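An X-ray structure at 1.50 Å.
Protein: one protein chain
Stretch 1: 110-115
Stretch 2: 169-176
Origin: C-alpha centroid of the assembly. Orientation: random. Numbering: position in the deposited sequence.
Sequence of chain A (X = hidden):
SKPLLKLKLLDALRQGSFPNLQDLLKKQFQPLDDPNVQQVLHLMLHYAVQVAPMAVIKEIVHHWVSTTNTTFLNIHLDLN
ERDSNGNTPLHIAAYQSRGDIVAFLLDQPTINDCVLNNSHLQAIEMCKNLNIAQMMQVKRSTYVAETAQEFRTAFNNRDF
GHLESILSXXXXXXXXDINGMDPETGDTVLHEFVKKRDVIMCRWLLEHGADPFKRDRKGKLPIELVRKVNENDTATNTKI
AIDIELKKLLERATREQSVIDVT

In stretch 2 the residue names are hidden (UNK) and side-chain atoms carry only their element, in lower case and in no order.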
# COMPACT_ATOMS: atom_id res chain seq x y z
N THR A 110 -3.86 0.68 7.55
CA THR A 110 -4.28 0.21 6.23
C THR A 110 -4.55 1.28 5.17
O THR A 110 -5.05 0.96 4.09
CB THR A 110 -5.55 -0.65 6.33
OG1 THR A 110 -6.64 0.15 6.79
CG2 THR A 110 -5.33 -1.80 7.29
N ILE A 111 -4.22 2.53 5.46
CA ILE A 111 -4.48 3.59 4.50
C ILE A 111 -3.64 3.45 3.23
O ILE A 111 -2.50 2.99 3.28
CB ILE A 111 -4.22 5.00 5.12
CG1 ILE A 111 -4.87 6.08 4.26
CG2 ILE A 111 -2.71 5.26 5.23
CD1 ILE A 111 -6.39 6.06 4.29
N ASN A 112 -4.23 3.80 2.09
CA ASN A 112 -3.50 3.79 0.83
C ASN A 112 -3.79 5.14 0.19
O ASN A 112 -4.82 5.32 -0.46
CB ASN A 112 -3.97 2.68 -0.12
CG ASN A 112 -3.19 2.68 -1.42
OD1 ASN A 112 -2.32 3.53 -1.63
ND2 ASN A 112 -3.49 1.73 -2.30
N ASP A 113 -2.89 6.10 0.40
CA ASP A 113 -3.06 7.44 -0.14
C ASP A 113 -2.69 7.57 -1.61
O ASP A 113 -2.67 8.68 -2.15
CB ASP A 113 -2.28 8.46 0.71
CG ASP A 113 -0.78 8.17 0.75
OD1 ASP A 113 -0.37 7.03 0.47
OD2 ASP A 113 -0.01 9.10 1.08
N CYS A 114 -2.42 6.45 -2.27
CA CYS A 114 -2.05 6.48 -3.69
C CYS A 114 -3.18 6.09 -4.63
O CYS A 114 -2.99 6.05 -5.84
CB CYS A 114 -0.85 5.58 -3.94
SG CYS A 114 0.68 6.18 -3.21
N VAL A 115 -4.35 5.80 -4.08
CA VAL A 115 -5.49 5.42 -4.91
C VAL A 115 -5.87 6.56 -5.86
O VAL A 115 -5.93 7.73 -5.46
CB VAL A 115 -6.71 5.05 -4.04
CG1 VAL A 115 -7.91 4.73 -4.92
CG2 VAL A 115 -6.38 3.86 -3.15
N UNK A 169 1.71 -5.02 0.78
CA UNK A 169 0.97 -3.82 1.16
C UNK A 169 0.53 -3.02 -0.06
O UNK A 169 1.35 -2.63 -0.89
c UNK A 169 1.84 -2.92 2.05
o UNK A 169 1.34 -1.60 2.07
N UNK A 170 -0.78 -2.76 -0.19
CA UNK A 170 -1.26 -1.99 -1.34
C UNK A 170 -0.58 -0.63 -1.47
O UNK A 170 -0.23 -0.20 -2.56
c UNK A 170 -3.06 -3.15 -0.34
c UNK A 170 -1.91 -3.25 0.63
c UNK A 170 -2.76 -1.87 -1.06
N UNK A 171 -0.38 0.04 -0.34
CA UNK A 171 0.26 1.35 -0.34
C UNK A 171 1.72 1.28 -0.78
O UNK A 171 2.22 2.16 -1.47
c UNK A 171 0.60 3.99 2.49
c UNK A 171 0.96 6.15 3.62
n UNK A 171 1.14 7.46 3.54
c UNK A 171 0.18 1.98 1.05
n UNK A 171 0.92 5.55 4.80
c UNK A 171 0.57 3.45 1.07
n UNK A 171 0.81 5.43 2.51
N UNK A 172 2.42 0.23 -0.37
CA UNK A 172 3.82 0.10 -0.73
C UNK A 172 4.03 -0.24 -2.20
O UNK A 172 5.12 -0.06 -2.73
n UNK A 172 4.95 -1.36 2.50
c UNK A 172 4.67 -0.44 1.58
o UNK A 172 4.54 0.76 1.85
c UNK A 172 4.51 -0.93 0.16
N UNK A 173 2.99 -0.73 -2.86
CA UNK A 173 3.09 -1.07 -4.27
C UNK A 173 3.55 0.16 -5.07
O UNK A 173 4.23 0.03 -6.08
c UNK A 173 1.76 -1.56 -4.79
N UNK A 174 3.16 1.35 -4.61
CA UNK A 174 3.53 2.59 -5.28
C UNK A 174 4.53 3.46 -4.52
O UNK A 174 5.18 4.32 -5.11
c UNK A 174 2.28 3.42 -5.58
o UNK A 174 0.50 1.43 -6.95
c UNK A 174 1.84 3.40 -7.04
o UNK A 174 2.10 1.50 -8.45
c UNK A 174 1.45 2.01 -7.52
N UNK A 175 4.65 3.25 -3.21
CA UNK A 175 5.57 4.07 -2.42
C UNK A 175 6.92 3.44 -2.11
O UNK A 175 7.80 4.09 -1.54
c UNK A 175 3.72 5.48 -1.34
c UNK A 175 4.89 4.52 -1.12
c UNK A 175 4.15 6.64 -2.23
c UNK A 175 3.22 5.99 -0.01
N UNK A 176 7.08 2.18 -2.49
CA UNK A 176 8.34 1.48 -2.30
C UNK A 176 8.67 0.81 -3.62
O UNK A 176 8.01 -0.15 -4.02
c UNK A 176 10.69 0.46 -0.65
c UNK A 176 9.52 -0.43 -1.04
c UNK A 176 9.30 -1.51 0.01
c UNK A 176 8.25 0.42 -1.20

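Position 169 carries one carbon and then one oxygen, and it touches nothing on stretch 1. The oxygen accepts a hydrogen bond from the backbone N of position 172 at 3.2 Å, capping the turn that leads into the helix. A short side chain ending in a hydroxyl is Ser169, well suited to satisfy an amide that has no helical carbonyl to meet.

At position 170 three carbons close a ring onto the backbone N. CB lies 3.9 Å from Asn112 ND2. The residue is Pro170; its nitrogen has no hydrogen to donate, which costs little at the beginning of a helical turn, where amides lack partners, and its phi of -56° fits such a turn.

Position 171 has three carbons, a nitrogen, then a carbon bearing two more nitrogens: a guanidinium, hence Arg171. Its chain is fully extended, with chi1 to chi3 all t, and runs past stretch 1, CD lying 3.4 Å from Ile111 O. NE donates to Asp113 OD1 at 2.8 Å, and NH2 makes a weak hydrogen bond to Asp113 OD2 at 3.2 Å. Ile111 CG2 lies over one face of the guanidinium, 3.7 Å from NH1, leaving the edge to the carboxylate.

Position 172 has two carbons, the second carrying one oxygen and one nitrogen. CB points away from stretch 1, and both polar ends are hydrogen-bonded elsewhere in the structure. Asn172, an amide that can both donate and accept, suits this buried site.

A single carbon at position 173 identifies Ala173, exposed and clear of stretch 1; its backbone N bonds to Pro170 O at 3.3 Å. A lone methyl leaves little apolar surface open to solvent and is readily accommodated in a helix.

Position 174 shows three carbons, the third bearing two oxygens, so it is Glu174. CB approaches Cys114 SG at 4.0 Å, while the exposed setting suits a charged carboxylate.

Four carbons forked at the second mark position 175 as Leu175. CG packs 3.6 Å from Cys114 SG, an apolar contact suited to a branched hydrocarbon.

Position 176 has the same forked four-carbon pattern, Leu176, but lies out of reach of stretch 1. Being only partly exposed, this branched hydrocarbon can keep much of its surface from water, though not against stretch 1. It is the first residue to leave helical phi/psi, although its N still bonds to Asn172 O at 3.0 Å.

The contact centres on Arg171, paired with Asp113 in a salt bridge and covered by Ile111, while Leu175 adds apolar packing against Cys114. Stretch 1 is shaped by a type I turn from Asn112 to Val115, within which Cys114 N donates to Asn112 OD1 at 3.0 Å.

Stretch 2 (169-176) SPRNAELL
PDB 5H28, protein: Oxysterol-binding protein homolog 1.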